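Local structure of quinoline 2-oxidoreductase large subunit (Pseudomonas putida, 1T3Q) at residues B[343-348]-B[382-386]; B[296-300]-B[372-378]. The protein binds the molybdenum-molybdopterin cytosine dinucleotide cofactor and, as the large subunit of a molybdenum hydroxylase, probably carries the site where quinoline is oxidised. All blocks are in the same frame, centred on the assembly; numbering follows the deposited sequence.

Overall arrangement
Contacts 1 and 2 lie about 13 Å apart between centres, within a molybdopterin cofactor-binding domain, and share helix 375-393. Along the chain their segments alternate: 296-300 opens strand 298-306; segment 343-348 follows helix 337-342; 372-378 leads into the shared helix; and 382-386 lies one turn further along it. Contact 2 fixes the start of the helix against strand 298-306 of a mixed sheet, and contact 1 holds its next turns to the loop before strand 352-360. They touch, V343 packing on F375 and I344 on G378. The bound dioxosulfidomolybdenum(VI) ion is about 4 Å from the V373 side chain (nearest atoms) and about 13 Å from that of V343, so the helix leads away from it.

Contact 1 (B[343-348]-B[382-386]); sequences VILGVY and RETLI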
# COMPACT_ATOMS: atom_id res chain seq x y z
N VAL B 343 -11.60 31.93 -28.48
CA VAL B 343 -10.28 32.52 -28.67
C VAL B 343 -9.87 32.58 -30.14
O VAL B 343 -8.68 32.65 -30.46
CB VAL B 343 -9.19 31.72 -27.90
CG1 VAL B 343 -9.50 31.70 -26.41
CG2 VAL B 343 -9.11 30.31 -28.45
N ILE B 344 -10.86 32.57 -31.03
CA ILE B 344 -10.61 32.59 -32.47
C ILE B 344 -9.81 33.80 -33.00
O ILE B 344 -9.16 33.70 -34.04
CB ILE B 344 -11.95 32.48 -33.26
CG1 ILE B 344 -11.68 32.00 -34.68
CG2 ILE B 344 -12.66 33.82 -33.29
CD1 ILE B 344 -11.27 30.53 -34.76
N LEU B 345 -9.85 34.92 -32.29
CA LEU B 345 -9.12 36.11 -32.73
C LEU B 345 -7.67 36.04 -32.31
O LEU B 345 -6.82 36.81 -32.79
CB LEU B 345 -9.75 37.38 -32.16
CG LEU B 345 -11.20 37.62 -32.58
CD1 LEU B 345 -11.70 38.94 -32.00
CD2 LEU B 345 -11.28 37.63 -34.10
N GLY B 346 -7.38 35.12 -31.40
CA GLY B 346 -6.03 34.96 -30.91
C GLY B 346 -5.35 36.25 -30.48
O GLY B 346 -5.84 36.98 -29.61
N VAL B 347 -4.23 36.54 -31.12
CA VAL B 347 -3.39 37.68 -30.82
C VAL B 347 -3.68 38.95 -31.63
O VAL B 347 -3.03 39.98 -31.45
CB VAL B 347 -1.93 37.22 -31.02
CG1 VAL B 347 -1.26 37.98 -32.14
CG2 VAL B 347 -1.18 37.30 -29.74
N TYR B 348 -4.69 38.89 -32.50
CA TYR B 348 -4.99 39.99 -33.40
C TYR B 348 -6.17 40.90 -33.10
O TYR B 348 -7.09 40.53 -32.38
CB TYR B 348 -5.16 39.41 -34.80
CG TYR B 348 -4.08 38.42 -35.18
CD1 TYR B 348 -2.85 38.84 -35.66
CD2 TYR B 348 -4.29 37.05 -35.02
CE1 TYR B 348 -1.84 37.92 -35.98
CE2 TYR B 348 -3.30 36.12 -35.33
CZ TYR B 348 -2.08 36.56 -35.81
OH TYR B 348 -1.10 35.64 -36.12
N ARG B 382 -6.96 30.09 -39.20
CA ARG B 382 -6.63 31.52 -39.22
C ARG B 382 -5.20 31.80 -39.67
O ARG B 382 -4.98 32.63 -40.54
CB ARG B 382 -6.85 32.14 -37.83
CG ARG B 382 -6.80 33.67 -37.84
CD ARG B 382 -6.65 34.22 -36.43
NE ARG B 382 -5.48 33.64 -35.78
CZ ARG B 382 -5.54 32.77 -34.79
NH1 ARG B 382 -4.42 32.29 -34.27
NH2 ARG B 382 -6.71 32.39 -34.29
N GLU B 383 -4.23 31.11 -39.08
CA GLU B 383 -2.84 31.34 -39.46
C GLU B 383 -2.60 31.01 -40.92
O GLU B 383 -1.81 31.68 -41.59
CB GLU B 383 -1.90 30.54 -38.56
CG GLU B 383 -1.96 30.94 -37.08
CD GLU B 383 -1.59 32.41 -36.85
OE1 GLU B 383 -2.47 33.19 -36.41
OE2 GLU B 383 -0.43 32.78 -37.11
N THR B 384 -3.27 29.98 -41.43
CA THR B 384 -3.12 29.61 -42.83
C THR B 384 -3.70 30.69 -43.74
O THR B 384 -3.13 31.01 -44.78
CB THR B 384 -3.80 28.25 -43.12
OG1 THR B 384 -3.09 27.21 -42.44
CG2 THR B 384 -3.80 27.95 -44.62
N LEU B 385 -4.84 31.25 -43.34
CA LEU B 385 -5.47 32.31 -44.13
C LEU B 385 -4.66 33.60 -44.04
O LEU B 385 -4.57 34.35 -45.01
CB LEU B 385 -6.90 32.55 -43.64
CG LEU B 385 -7.90 31.43 -43.93
CD1 LEU B 385 -9.27 31.80 -43.38
CD2 LEU B 385 -7.98 31.20 -45.43
N ILE B 386 -4.06 33.85 -42.88
CA ILE B 386 -3.25 35.04 -42.70
C ILE B 386 -2.04 34.99 -43.64
O ILE B 386 -1.68 36.00 -44.26
CB ILE B 386 -2.78 35.16 -41.23
CG1 ILE B 386 -3.98 35.54 -40.35
CG2 ILE B 386 -1.65 36.18 -41.11
CD1 ILE B 386 -3.66 35.65 -38.87
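A buried, largely polar contact fastens loop 343-348 to helix 375-393, with R382 and Y348 carrying most of it. Two overlapping beta turns, type I from V343 to G346 and type II' from L345 to Y348, present the I344 carbonyl and the Y348 ring to the helix. R382 NH2 donates to I344 O at 2.8 Å, approaching from above the carbonyl plane, with an N-H...O angle of 138°. Its chain starts with CG anti to the backbone N (chi1 -168°) and folds at chi3, which brings the guanidinium back beside its helix neighbour E383. R382 NE and NH1 grip the oxygen E383 OE1 side-on in a salt bridge, R382 NH1 at 3.0 Å, and NH1 also bonds Q379. Y348 OH donates to E383 OE1 at 2.8 Å, on its syn lone pair, whereas NE arrives on the anti side. Three donors converge on one buried oxygen, an arrangement likely to stabilise the carboxylate as an anion. The phenol ring lies nearly coplanar with that carboxylate, 16° apart. I386 CD1 sits over one ring face in a CH-pi contact, 3.9 Å from the centroid of the Y348 ring, and V347 CG1 covers the opposite face. E383 OE2 turns to R401 and V462 N, linking the cluster to strand 454-467, while M302 and L304 of strand 298-306 pack against R382 and I386 and helix 744-761 touches E383.

Contact 2 (B[296-300]-B[372-378]); sequences KQQRN and GVGFTAG
K296, a buried lysine, sends its ammonium into the loop leading to helix 375-393, where it meets V373 and T376. K296 NZ bonds V373 O at 2.8 Å, in the carbonyl plane on a lone pair, and T376 OG1 at 2.9 Å; R371 O takes a further bond from the same nitrogen. A bend at chi2 (-68°) turns the chain toward the helix start, beyond which it runs extended to NZ. T376 OG1 has a second partner in M746 O of helix 744-761. With an alanine in place of K296, V373 O and T376 OG1 would probably lose their shared donor and a gap would open beside the helix start. G372 opens a short backbone turn, its O accepting from F375 N, and its N bonds E743, a residue of the molybdenum pocket. The contact thus ties the entry to a sheet strand to the loop and helix beside the molybdenum site of this xanthine dehydrogenase family member. On strand 298-306 itself, Q298 and N300 both point their CB toward the helix, where the methyl A377 CB touches Q298 CD at 3.3 Å and N300 OD1 at 3.4 Å. Q298 NE2 makes its main bond to E336 and only a weak one to G374 O, 3.2 Å with an angle of 121°. N300 ND2 is held by N317 of the adjacent strand 312-322.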
# COMPACT_ATOMS: atom_id res chain seq x y z
N LYS B 296 -10.15 16.66 -31.80
CA LYS B 296 -9.80 17.53 -32.91
C LYS B 296 -10.69 17.54 -34.15
O LYS B 296 -10.41 18.28 -35.09
CB LYS B 296 -8.36 17.25 -33.36
CG LYS B 296 -7.36 17.23 -32.22
CD LYS B 296 -7.17 18.61 -31.59
CE LYS B 296 -6.21 18.55 -30.40
NZ LYS B 296 -5.89 19.90 -29.85
N GLN B 297 -11.76 16.76 -34.16
CA GLN B 297 -12.58 16.75 -35.37
C GLN B 297 -13.61 17.86 -35.50
O GLN B 297 -14.75 17.71 -35.09
CB GLN B 297 -13.27 15.39 -35.56
CG GLN B 297 -13.99 15.32 -36.91
CD GLN B 297 -14.48 13.93 -37.28
OE1 GLN B 297 -14.91 13.15 -36.42
NE2 GLN B 297 -14.45 13.62 -38.57
N GLN B 298 -13.18 18.98 -36.05
CA GLN B 298 -14.10 20.07 -36.30
C GLN B 298 -13.86 20.63 -37.69
O GLN B 298 -12.79 20.46 -38.28
CB GLN B 298 -14.00 21.18 -35.22
CG GLN B 298 -12.63 21.67 -34.83
CD GLN B 298 -12.70 22.91 -33.92
OE1 GLN B 298 -13.12 23.99 -34.34
NE2 GLN B 298 -12.27 22.76 -32.66
N ARG B 299 -14.91 21.24 -38.23
CA ARG B 299 -14.86 21.84 -39.55
C ARG B 299 -14.97 23.33 -39.28
O ARG B 299 -15.81 23.75 -38.49
CB ARG B 299 -16.06 21.35 -40.38
N ASN B 300 -14.10 24.11 -39.90
CA ASN B 300 -14.14 25.56 -39.72
C ASN B 300 -14.20 26.26 -41.06
O ASN B 300 -13.22 26.27 -41.81
CB ASN B 300 -12.93 26.06 -38.93
CG ASN B 300 -12.96 25.64 -37.47
OD1 ASN B 300 -12.43 24.60 -37.09
ND2 ASN B 300 -13.61 26.45 -36.64
N GLY B 372 -4.34 20.91 -26.19
CA GLY B 372 -4.66 22.04 -27.04
C GLY B 372 -6.15 22.14 -27.33
O GLY B 372 -6.64 23.19 -27.77
N VAL B 373 -6.86 21.05 -27.07
CA VAL B 373 -8.30 20.95 -27.30
C VAL B 373 -8.81 21.63 -28.57
O VAL B 373 -8.19 21.51 -29.63
CB VAL B 373 -9.10 21.45 -26.05
CG1 VAL B 373 -8.80 20.54 -24.86
CG2 VAL B 373 -8.74 22.89 -25.71
N GLY B 374 -9.92 22.34 -28.46
CA GLY B 374 -10.49 23.00 -29.62
C GLY B 374 -9.76 24.21 -30.17
O GLY B 374 -10.09 24.70 -31.25
N PHE B 375 -8.75 24.68 -29.45
CA PHE B 375 -7.99 25.86 -29.90
C PHE B 375 -7.21 25.58 -31.18
O PHE B 375 -7.02 26.46 -32.02
CB PHE B 375 -7.01 26.31 -28.81
CG PHE B 375 -7.63 26.47 -27.44
CD1 PHE B 375 -8.87 27.09 -27.29
CD2 PHE B 375 -6.96 26.04 -26.31
CE1 PHE B 375 -9.42 27.28 -26.03
CE2 PHE B 375 -7.50 26.22 -25.04
CZ PHE B 375 -8.74 26.84 -24.90
N THR B 376 -6.76 24.34 -31.34
CA THR B 376 -5.96 23.96 -32.50
C THR B 376 -6.56 24.18 -33.89
O THR B 376 -5.92 24.76 -34.76
CB THR B 376 -5.49 22.49 -32.40
OG1 THR B 376 -4.83 22.28 -31.14
CG2 THR B 376 -4.52 22.16 -33.52
N ALA B 377 -7.79 23.71 -34.11
CA ALA B 377 -8.41 23.84 -35.43
C ALA B 377 -8.46 25.27 -35.95
O ALA B 377 -8.06 25.53 -37.09
CB ALA B 377 -9.82 23.25 -35.40
N GLY B 378 -8.97 26.18 -35.13
CA GLY B 378 -9.06 27.57 -35.53
C GLY B 378 -7.71 28.22 -35.75
O GLY B 378 -7.55 29.08 -36.61